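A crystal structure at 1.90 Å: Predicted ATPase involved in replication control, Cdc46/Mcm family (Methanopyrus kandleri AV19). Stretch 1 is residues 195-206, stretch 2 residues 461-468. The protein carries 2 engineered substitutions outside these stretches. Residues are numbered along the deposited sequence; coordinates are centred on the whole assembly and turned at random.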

# COMPACT_ATOMS: atom_id res chain seq x y z
N GLU A 195 7.07 -9.68 21.75
CA GLU A 195 8.12 -9.98 20.76
C GLU A 195 8.57 -8.70 20.07
O GLU A 195 9.76 -8.47 19.89
CB GLU A 195 7.64 -10.95 19.67
CG GLU A 195 7.22 -12.34 20.13
CD GLU A 195 6.97 -13.26 18.93
OE1 GLU A 195 7.95 -13.76 18.32
OE2 GLU A 195 5.79 -13.46 18.57
N PHE A 196 7.60 -7.88 19.67
CA PHE A 196 7.86 -6.59 19.00
C PHE A 196 8.74 -5.72 19.88
O PHE A 196 9.75 -5.19 19.43
CB PHE A 196 6.55 -5.86 18.69
CG PHE A 196 5.75 -6.44 17.54
CD1 PHE A 196 6.14 -7.60 16.86
CD2 PHE A 196 4.56 -5.83 17.15
CE1 PHE A 196 5.38 -8.11 15.82
CE2 PHE A 196 3.77 -6.33 16.12
CZ PHE A 196 4.18 -7.47 15.45
N ARG A 197 8.37 -5.57 21.16
CA ARG A 197 9.14 -4.72 22.06
C ARG A 197 10.57 -5.23 22.22
O ARG A 197 11.50 -4.44 22.23
CB ARG A 197 8.46 -4.54 23.42
CG ARG A 197 9.21 -3.57 24.35
CD ARG A 197 9.45 -2.18 23.70
NE ARG A 197 8.23 -1.56 23.18
CZ ARG A 197 8.21 -0.49 22.39
NH1 ARG A 197 9.35 0.08 22.03
NH2 ARG A 197 7.06 0.02 21.96
N GLU A 198 10.73 -6.55 22.31
CA GLU A 198 12.06 -7.15 22.38
C GLU A 198 12.88 -6.88 21.13
O GLU A 198 14.06 -6.54 21.23
CB GLU A 198 11.96 -8.66 22.64
CG GLU A 198 11.59 -8.97 24.10
CD GLU A 198 11.25 -10.43 24.31
OE1 GLU A 198 11.92 -11.28 23.69
OE2 GLU A 198 10.31 -10.72 25.08
N LEU A 199 12.26 -7.00 19.96
CA LEU A 199 12.95 -6.71 18.70
C LEU A 199 13.41 -5.25 18.68
O LEU A 199 14.58 -4.96 18.42
CB LEU A 199 12.07 -7.06 17.49
CG LEU A 199 12.65 -6.96 16.07
CD1 LEU A 199 14.02 -7.61 15.97
CD2 LEU A 199 11.68 -7.57 15.05
N ALA A 200 12.49 -4.33 18.99
CA ALA A 200 12.81 -2.89 19.08
C ALA A 200 14.01 -2.55 19.98
O ALA A 200 14.82 -1.69 19.64
CB ALA A 200 11.59 -2.11 19.52
N ASP A 201 14.09 -3.21 21.13
CA ASP A 201 15.16 -2.96 22.10
C ASP A 201 16.54 -3.44 21.62
O ASP A 201 17.56 -2.91 22.05
CB ASP A 201 14.83 -3.60 23.45
CG ASP A 201 13.82 -2.79 24.25
OD1 ASP A 201 13.67 -1.58 23.98
OD2 ASP A 201 13.18 -3.37 25.14
N LYS A 202 16.56 -4.44 20.75
CA LYS A 202 17.82 -5.03 20.26
C LYS A 202 18.52 -4.19 19.20
O LYS A 202 18.82 -3.02 19.40
CB LYS A 202 17.54 -6.42 19.69
CG LYS A 202 17.23 -7.47 20.73
CD LYS A 202 16.86 -8.78 20.06
CE LYS A 202 16.15 -9.71 21.04
NZ LYS A 202 15.32 -10.72 20.32
N ASP A 203 18.79 -4.81 18.06
CA ASP A 203 19.36 -4.13 16.90
C ASP A 203 18.50 -4.60 15.75
O ASP A 203 18.87 -5.59 15.07
CB ASP A 203 20.84 -4.53 16.73
CG ASP A 203 21.53 -3.85 15.55
OD1 ASP A 203 20.91 -3.04 14.81
OD2 ASP A 203 22.74 -4.14 15.34
N PRO A 204 17.32 -3.97 15.55
CA PRO A 204 16.46 -4.44 14.47
C PRO A 204 17.05 -4.16 13.09
O PRO A 204 16.79 -4.91 12.15
CB PRO A 204 15.14 -3.69 14.68
CG PRO A 204 15.49 -2.51 15.46
CD PRO A 204 16.70 -2.85 16.28
N LEU A 205 17.85 -3.10 12.97
CA LEU A 205 18.46 -2.78 11.67
C LEU A 205 19.31 -3.93 11.17
O LEU A 205 19.16 -4.36 10.04
CB LEU A 205 19.29 -1.50 11.73
CG LEU A 205 20.01 -1.11 10.43
CD1 LEU A 205 19.03 -0.92 9.26
CD2 LEU A 205 20.81 0.15 10.65
N THR A 206 20.20 -4.44 12.02
CA THR A 206 21.04 -5.58 11.62
C THR A 206 20.23 -6.83 11.29
O THR A 206 20.51 -7.53 10.30
CB THR A 206 22.12 -5.86 12.69
OG1 THR A 206 22.94 -4.69 12.85
CG2 THR A 206 23.00 -7.00 12.25
N ALA A 461 13.20 6.67 9.11
CA ALA A 461 12.99 5.23 8.93
C ALA A 461 13.58 4.41 10.07
O ALA A 461 12.94 3.47 10.58
CB ALA A 461 13.55 4.76 7.58
N HIS A 462 14.79 4.78 10.52
CA HIS A 462 15.40 4.06 11.62
C HIS A 462 14.61 4.29 12.93
O HIS A 462 14.48 3.37 13.75
CB HIS A 462 16.88 4.38 11.79
CG HIS A 462 17.54 3.55 12.84
ND1 HIS A 462 17.76 2.20 12.69
CD2 HIS A 462 17.96 3.85 14.09
CE1 HIS A 462 18.32 1.71 13.78
NE2 HIS A 462 18.45 2.69 14.65
N ALA A 463 14.08 5.49 13.12
CA ALA A 463 13.25 5.75 14.31
C ALA A 463 11.98 4.88 14.27
O ALA A 463 11.58 4.32 15.29
CB ALA A 463 12.92 7.25 14.44
N ARG A 464 11.36 4.74 13.10
CA ARG A 464 10.22 3.80 12.97
C ARG A 464 10.62 2.37 13.35
O ARG A 464 9.85 1.64 14.00
CB ARG A 464 9.63 3.83 11.55
CG ARG A 464 9.00 5.18 11.21
CD ARG A 464 8.13 5.18 9.96
NE ARG A 464 8.98 5.49 8.83
CZ ARG A 464 9.12 6.68 8.28
NH1 ARG A 464 8.41 7.73 8.67
NH2 ARG A 464 9.97 6.79 7.29
N MET A 465 11.83 1.98 12.96
CA MET A 465 12.37 0.65 13.24
C MET A 465 12.56 0.39 14.73
O MET A 465 12.61 -0.77 15.17
CB MET A 465 13.70 0.50 12.52
CG MET A 465 14.12 -0.90 12.19
SD MET A 465 15.64 -0.78 11.22
CE MET A 465 15.06 -1.01 9.57
N ARG A 466 12.70 1.47 15.50
CA ARG A 466 12.83 1.41 16.96
C ARG A 466 11.48 1.63 17.62
O ARG A 466 11.40 1.80 18.85
CB ARG A 466 13.78 2.51 17.46
CG ARG A 466 15.24 2.37 17.09
CD ARG A 466 16.09 3.40 17.85
NE ARG A 466 15.75 4.79 17.52
CZ ARG A 466 15.01 5.59 18.28
NH1 ARG A 466 14.55 5.17 19.46
NH2 ARG A 466 14.74 6.83 17.88
N LEU A 467 10.42 1.65 16.80
CA LEU A 467 9.06 1.96 17.24
C LEU A 467 9.00 3.31 17.96
O LEU A 467 8.34 3.45 18.99
CB LEU A 467 8.48 0.83 18.13
CG LEU A 467 8.43 -0.59 17.55
CD1 LEU A 467 7.87 -1.54 18.61
CD2 LEU A 467 7.56 -0.65 16.28
N SER A 468 9.68 4.31 17.40
CA SER A 468 9.72 5.61 18.03
C SER A 468 9.17 6.75 17.17
O SER A 468 9.23 6.72 15.93
CB SER A 468 11.15 5.91 18.50
OG SER A 468 11.26 7.25 18.91
O HOH W 1 7.01 2.61 20.97

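Stretch 1 is a helix, a short break and a second helix. The first helix runs through Asp201, Lys202 is the first residue to leave helical phi/psi, and a new helix starts at Pro204. Asp203 sits at the N-cap of that helix: its OD1 accepts from Thr206 N at 3.2 Å, supplying a partner for a backbone NH that has no preceding turn to bond to, while Thr206 OG1 donates to Asp203 OD2 at 2.6 Å. Stretch 2 brings a helix to its close. Arg466 N is held by Ala463 O at 3.1 Å and more weakly by His462 O at 3.1 Å; then Leu467 takes positive phi and psi (54/44), and Ser468 N reaches back to Ala463 O at 2.8 Å. The backbones come closest at Ala200 and Arg466, where the CA atoms lie 4.8 Å apart. A methyl side chain suits so near an approach: Ala200 CB points toward stretch 2 and lies 4.0 Å from Arg466 O.

No direct hydrogen bond crosses between the stretches, so the 408 Å² they bury rests mainly on shape and apolar contact. Leu467, directed toward stretch 1 from the turn, places CD1 3.9 Å from Ala200 CB and 4.2 Å from Phe196 O. The ring of Phe196 leads away from this contact.

Pro204 and Leu205, at the start of the second helix, both direct their CA-to-CB bonds toward stretch 2, Pro204 at Met465 and Leu205 more nearly at His462. Pro204 CB meets Met465 CG at 3.9 Å, and Pro204 CG rests 3.4 Å from Met465 O, a close van der Waals approach. The thioether of Met465 reaches the next residue along, with SD 3.5 Å from Leu205 CA and 3.8 Å from Leu205 CB. Leu205 CB also lies 3.9 Å from His462 CE1, at the edge of the imidazole and near its plane. Burial here has a price: His462 ND1 is covered by the contact and has no partner in the model.

Arg197 shows how a long polar side chain can serve the margin of an apolar patch. Its CA-to-CB bond points away, yet its end comes nearer, and Leu467 CD1 packs over one face of the guanidinium, 3.8 Å from Arg197 NH2. That face is poor in hydrogen-bonding capacity and tolerates a methyl, leaving the NH groups to bond in the plane. Arg197 NH2 donates to water 1 at 2.8 Å, and the water donates to Leu467 O at 2.5 Å, so the polar link between the stretches is made through solvent.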